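Local coordinates for hypothetical protein RBSTP0775 (Geobacillus stearothermophilus, PDB 1RZ3) that is of unknown function but is possibly a uridine kinase-like enzyme that binds ATP through a P-loop fold, at residues L23-D28 with F144-Y149; G34-A39 with M129-F134. One frame throughout, in Å; residues are numbered along the deposited sequence.

Interaction 1 (L23-D28 with F144-Y149); sequences LVLGID and FDFVVY
In the parallel five-stranded sheet of this P-loop NTPase-like fold, strand 23-29 pairs in parallel with strand 146-150, their short axes 15° apart, and Asp145, just before the second strand, already bonds to Val24. Asp145 OD2 accepts Val24 N at 2.9 Å with its anti lone pair, along a nearly straight N-H...O line of 177°; the same oxygen also forms a salt bridge with Lys98. Val24 O then takes two donors in its carbonyl plane, Asp145 N at 2.8 Å and the longer Phe146 N. The regular ladder follows: Gly26 N donates to Phe146 O, Val148 N to Gly26 O at 2.8 Å, and Asp28 N to Val148 O. Leu25, Ile27, Phe146 and Val148 share one sheet face, where Leu25 CD2 lies 3.9 Å from Phe146 CB and helix 3-15 packs on Leu25, Phe146 and Val148. On the opposite face the Phe144 ring brings CE1 to 3.6 Å from Gly26 CA, a spot where a side chain on Gly26 would collide with it. Farther along the pair, Asp28 OD2 bonds Tyr183 OH and meets the ring edge of Tyr149 at CD1, 3.5 Å away, with carboxylate and ring planes 81° apart.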
loop_
_atom_site.group_PDB
_atom_site.type_symbol
_atom_site.label_atom_id
_atom_site.label_comp_id
_atom_site.label_asym_id
_atom_site.label_seq_id
_atom_site.Cartn_x
_atom_site.Cartn_y
_atom_site.Cartn_z
ATOM N N LEU A 23 -4.930 3.306 14.374
ATOM C CA LEU A 23 -5.820 2.791 13.342
ATOM C C LEU A 23 -4.968 2.606 12.086
ATOM O O LEU A 23 -4.349 3.555 11.606
ATOM C CB LEU A 23 -6.951 3.785 13.072
ATOM C CG LEU A 23 -8.044 3.342 12.092
ATOM C CD1 LEU A 23 -8.756 2.104 12.635
ATOM C CD2 LEU A 23 -9.031 4.476 11.895
ATOM N N VAL A 24 -4.918 1.383 11.568
ATOM C CA VAL A 24 -4.132 1.097 10.373
ATOM C C VAL A 24 -5.025 1.077 9.131
ATOM O O VAL A 24 -5.927 0.247 9.013
ATOM C CB VAL A 24 -3.385 -0.248 10.526
ATOM C CG1 VAL A 24 -2.554 -0.536 9.291
ATOM C CG2 VAL A 24 -2.497 -0.197 11.771
ATOM N N LEU A 25 -4.758 2.002 8.214
ATOM C CA LEU A 25 -5.539 2.147 6.990
ATOM C C LEU A 25 -4.741 1.691 5.782
ATOM O O LEU A 25 -3.522 1.833 5.738
ATOM C CB LEU A 25 -5.917 3.611 6.784
ATOM C CG LEU A 25 -6.380 4.398 8.009
ATOM C CD1 LEU A 25 -6.380 5.894 7.688
ATOM C CD2 LEU A 25 -7.763 3.923 8.425
ATOM N N GLY A 26 -5.437 1.147 4.797
ATOM C CA GLY A 26 -4.755 0.707 3.601
ATOM C C GLY A 26 -5.441 1.268 2.373
ATOM O O GLY A 26 -6.670 1.346 2.318
ATOM N N ILE A 27 -4.643 1.697 1.404
ATOM C CA ILE A 27 -5.171 2.205 0.150
ATOM C C ILE A 27 -4.621 1.242 -0.896
ATOM O O ILE A 27 -3.461 1.321 -1.291
ATOM C CB ILE A 27 -4.698 3.642 -0.141
ATOM C CG1 ILE A 27 -5.219 4.590 0.947
ATOM C CG2 ILE A 27 -5.215 4.090 -1.502
ATOM C CD1 ILE A 27 -4.889 6.054 0.702
ATOM N N ASP A 28 -5.473 0.309 -1.306
ATOM C CA ASP A 28 -5.123 -0.723 -2.270
ATOM C C ASP A 28 -5.596 -0.319 -3.663
ATOM O O ASP A 28 -6.687 0.212 -3.835
ATOM C CB ASP A 28 -5.774 -2.035 -1.818
ATOM C CG ASP A 28 -5.310 -3.246 -2.608
ATOM O OD1 ASP A 28 -4.168 -3.260 -3.114
ATOM O OD2 ASP A 28 -6.100 -4.209 -2.693
ATOM N N PHE A 144 -4.583 -4.717 8.817
ATOM C CA PHE A 144 -5.293 -3.510 8.385
ATOM C C PHE A 144 -6.645 -3.438 9.087
ATOM O O PHE A 144 -7.364 -4.436 9.158
ATOM C CB PHE A 144 -5.550 -3.531 6.871
ATOM C CG PHE A 144 -4.329 -3.290 6.039
ATOM C CD1 PHE A 144 -3.824 -2.004 5.883
ATOM C CD2 PHE A 144 -3.685 -4.346 5.404
ATOM C CE1 PHE A 144 -2.688 -1.773 5.101
ATOM C CE2 PHE A 144 -2.550 -4.126 4.622
ATOM C CZ PHE A 144 -2.052 -2.835 4.472
ATOM N N ASP A 145 -6.992 -2.262 9.600
ATOM C CA ASP A 145 -8.282 -2.074 10.257
ATOM C C ASP A 145 -9.303 -1.619 9.232
ATOM O O ASP A 145 -10.500 -1.839 9.387
ATOM C CB ASP A 145 -8.194 -1.002 11.344
ATOM C CG ASP A 145 -7.366 -1.441 12.519
ATOM O OD1 ASP A 145 -7.758 -2.432 13.171
ATOM O OD2 ASP A 145 -6.325 -0.804 12.783
ATOM N N PHE A 146 -8.816 -0.987 8.173
ATOM C CA PHE A 146 -9.699 -0.445 7.153
ATOM C C PHE A 146 -8.947 -0.391 5.835
ATOM O O PHE A 146 -7.818 0.096 5.783
ATOM C CB PHE A 146 -10.109 0.965 7.581
ATOM C CG PHE A 146 -10.981 1.686 6.590
ATOM C CD1 PHE A 146 -12.344 1.407 6.507
ATOM C CD2 PHE A 146 -10.448 2.670 5.767
ATOM C CE1 PHE A 146 -13.161 2.100 5.621
ATOM C CE2 PHE A 146 -11.258 3.370 4.875
ATOM C CZ PHE A 146 -12.620 3.085 4.804
ATOM N N VAL A 147 -9.567 -0.896 4.774
ATOM C CA VAL A 147 -8.929 -0.881 3.466
ATOM C C VAL A 147 -9.860 -0.285 2.425
ATOM O O VAL A 147 -11.037 -0.655 2.342
ATOM C CB VAL A 147 -8.534 -2.299 2.992
ATOM C CG1 VAL A 147 -7.968 -2.235 1.567
ATOM C CG2 VAL A 147 -7.497 -2.900 3.940
ATOM N N VAL A 148 -9.326 0.653 1.653
ATOM C CA VAL A 148 -10.070 1.284 0.570
ATOM C C VAL A 148 -9.456 0.731 -0.705
ATOM O O VAL A 148 -8.236 0.729 -0.847
ATOM C CB VAL A 148 -9.869 2.813 0.523
ATOM C CG1 VAL A 148 -10.714 3.409 -0.606
ATOM C CG2 VAL A 148 -10.226 3.435 1.843
ATOM N N TYR A 149 -10.281 0.237 -1.622
ATOM C CA TYR A 149 -9.739 -0.255 -2.881
ATOM C C TYR A 149 -10.065 0.814 -3.912
ATOM O O TYR A 149 -11.224 1.193 -4.073
ATOM C CB TYR A 149 -10.375 -1.582 -3.303
ATOM C CG TYR A 149 -9.812 -2.095 -4.617
ATOM C CD1 TYR A 149 -8.651 -2.859 -4.646
ATOM C CD2 TYR A 149 -10.418 -1.769 -5.832
ATOM C CE1 TYR A 149 -8.100 -3.293 -5.857
ATOM C CE2 TYR A 149 -9.879 -2.194 -7.049
ATOM C CZ TYR A 149 -8.721 -2.955 -7.052
ATOM O OH TYR A 149 -8.186 -3.388 -8.245
#

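Interaction 2 (G34-A39 with M129-F134); sequences GKTTLA and MIEGVF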
loop_
_atom_site.group_PDB
_atom_site.type_symbol
_atom_site.label_atom_id
_atom_site.label_comp_id
_atom_site.label_asym_id
_atom_site.label_seq_id
_atom_site.Cartn_x
_atom_site.Cartn_y
_atom_site.Cartn_z
ATOM N N GLY A 34 -3.694 6.184 -9.000
ATOM C CA GLY A 34 -3.745 7.412 -8.228
ATOM C C GLY A 34 -3.673 7.189 -6.728
ATOM O O GLY A 34 -3.906 8.112 -5.947
ATOM N N LYS A 35 -3.343 5.965 -6.320
ATOM C CA LYS A 35 -3.252 5.623 -4.900
ATOM C C LYS A 35 -2.334 6.551 -4.123
ATOM O O LYS A 35 -2.677 7.013 -3.037
ATOM C CB LYS A 35 -2.718 4.205 -4.712
ATOM C CG LYS A 35 -3.496 3.116 -5.391
ATOM C CD LYS A 35 -2.860 1.774 -5.073
ATOM C CE LYS A 35 -1.395 1.729 -5.484
ATOM N NZ LYS A 35 -1.231 1.909 -6.950
ATOM N N THR A 36 -1.151 6.793 -4.675
ATOM C CA THR A 36 -0.169 7.635 -4.013
ATOM C C THR A 36 -0.694 9.044 -3.805
ATOM O O THR A 36 -0.526 9.624 -2.732
ATOM C CB THR A 36 1.148 7.675 -4.814
ATOM O OG1 THR A 36 1.712 6.358 -4.859
ATOM C CG2 THR A 36 2.142 8.615 -4.162
ATOM N N THR A 37 -1.339 9.591 -4.828
ATOM C CA THR A 37 -1.886 10.935 -4.731
ATOM C C THR A 37 -3.022 10.958 -3.719
ATOM O O THR A 37 -3.112 11.870 -2.900
ATOM C CB THR A 37 -2.431 11.425 -6.091
ATOM O OG1 THR A 37 -1.375 11.424 -7.059
ATOM C CG2 THR A 37 -2.987 12.839 -5.961
ATOM N N LEU A 38 -3.892 9.954 -3.780
ATOM C CA LEU A 38 -5.017 9.893 -2.856
ATOM C C LEU A 38 -4.517 9.806 -1.426
ATOM O O LEU A 38 -5.009 10.512 -0.546
ATOM C CB LEU A 38 -5.906 8.687 -3.155
ATOM C CG LEU A 38 -7.063 8.510 -2.164
ATOM C CD1 LEU A 38 -7.974 9.731 -2.213
ATOM C CD2 LEU A 38 -7.842 7.256 -2.501
ATOM N N ALA A 39 -3.536 8.938 -1.199
ATOM C CA ALA A 39 -2.972 8.761 0.133
ATOM C C ALA A 39 -2.446 10.075 0.700
ATOM O O ALA A 39 -2.769 10.444 1.827
ATOM C CB ALA A 39 -1.856 7.729 0.096
HETATM N N MSE A 129 -1.106 5.064 7.628
HETATM C CA MSE A 129 -1.678 4.855 6.306
HETATM C C MSE A 129 -0.668 4.220 5.367
HETATM O O MSE A 129 0.452 4.707 5.218
HETATM C CB MSE A 129 -2.167 6.174 5.719
HETATM C CG MSE A 129 -2.944 5.990 4.434
HETATM SE SE MSE A 129 -3.508 7.673 3.734
HETATM C CE MSE A 129 -4.915 8.071 4.998
ATOM N N ILE A 130 -1.077 3.125 4.738
ATOM C CA ILE A 130 -0.225 2.390 3.816
ATOM C C ILE A 130 -0.898 2.306 2.450
ATOM O O ILE A 130 -2.054 1.894 2.349
ATOM C CB ILE A 130 0.026 0.957 4.348
ATOM C CG1 ILE A 130 0.636 1.038 5.753
ATOM C CG2 ILE A 130 0.935 0.189 3.396
ATOM C CD1 ILE A 130 0.801 -0.297 6.437
ATOM N N GLU A 131 -0.182 2.713 1.402
ATOM C CA GLU A 131 -0.726 2.652 0.052
ATOM C C GLU A 131 0.203 1.841 -0.837
ATOM O O GLU A 131 1.424 1.923 -0.706
ATOM C CB GLU A 131 -0.912 4.064 -0.528
ATOM C CG GLU A 131 0.369 4.872 -0.723
ATOM C CD GLU A 131 1.000 4.678 -2.095
ATOM O OE1 GLU A 131 0.476 3.874 -2.898
ATOM O OE2 GLU A 131 2.026 5.339 -2.370
ATOM N N GLY A 132 -0.380 1.047 -1.729
ATOM C CA GLY A 132 0.427 0.242 -2.629
ATOM C C GLY A 132 -0.401 -0.774 -3.380
ATOM O O GLY A 132 -1.606 -0.883 -3.166
ATOM N N VAL A 133 0.240 -1.519 -4.272
ATOM C CA VAL A 133 -0.467 -2.540 -5.028
ATOM C C VAL A 133 -0.418 -3.860 -4.264
ATOM O O VAL A 133 0.512 -4.105 -3.488
ATOM C CB VAL A 133 0.165 -2.733 -6.429
ATOM C CG1 VAL A 133 1.607 -3.173 -6.294
ATOM C CG2 VAL A 133 -0.633 -3.746 -7.225
ATOM N N PHE A 134 -1.436 -4.691 -4.474
ATOM C CA PHE A 134 -1.541 -6.002 -3.847
ATOM C C PHE A 134 -1.460 -5.938 -2.319
ATOM O O PHE A 134 -0.828 -6.791 -1.704
ATOM C CB PHE A 134 -0.424 -6.932 -4.356
ATOM C CG PHE A 134 -0.201 -6.879 -5.848
ATOM C CD1 PHE A 134 -1.267 -7.000 -6.736
ATOM C CD2 PHE A 134 1.089 -6.740 -6.365
ATOM C CE1 PHE A 134 -1.057 -6.985 -8.120
ATOM C CE2 PHE A 134 1.315 -6.725 -7.752
ATOM C CZ PHE A 134 0.237 -6.848 -8.630
#
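Selenomethionine Met129, in strand 127-132, faces the start of helix 35-48, which follows a probable P-loop (Walker A) joining it to strand 23-29; helix and strand segments run nearly antiparallel, at 163° with axes 8.0 Å apart. Its SE lies 3.4 Å from Ala39 O and also touches Ala39 CB, while Leu42 and Leu46, farther along the helix, pack on the same side chain. Two residues on, Glu131 points toward the helix and carries the polar part of the contact. Its CG sits between the backbone N and the carbonyl carbon (chi1 64°) and the chain bends again at chi2, which lays CG 3.7 Å from Ala39 CB and turns the carboxylate toward Thr36. Thr36 OG1 donates to Glu131 OE2 at 2.7 Å, arriving from above the carboxylate plane, 43° out of it. His57 ND1 bonds the same oxygen, so two groups hold OE2. An alanine at Glu131 would probably leave Thr36 OG1 and His57 without this shared acceptor and open a gap beside Ala39 CB. Lys35 NZ and Glu131 OE1 are 4.8 Å apart and not in contact. At Gly132 the lysine chain, bent at chi3 and chi4, passes along the backbone while its NZ bonds Leu30 O; Lys35 CE rests 3.4 Å from Gly132 C.

Both interactions are largely buried, with an exposed residue at the margin of each, Asp145 in interaction 1 and Thr36 in interaction 2. They meet at strand 23-29, which pairs with strand 146-150 in interaction 1 and, along its other edge, with strand 127-132 of interaction 2. Probable hydrogen bonds from Ile27 N to Ile130 O and from Ile130 N to Leu25 O make that join, and Ile27 CD1 packs against Ala39 CA beneath the helix. Interaction 1, strand on strand, rests on five bonds between main-chain atoms plus one to a carboxylate, and buries 566 Å². Interaction 2, helix on strand, buries 303 Å² and relies on side chains, with one threonine-carboxylate bond beside the probable nucleotide-binding loop.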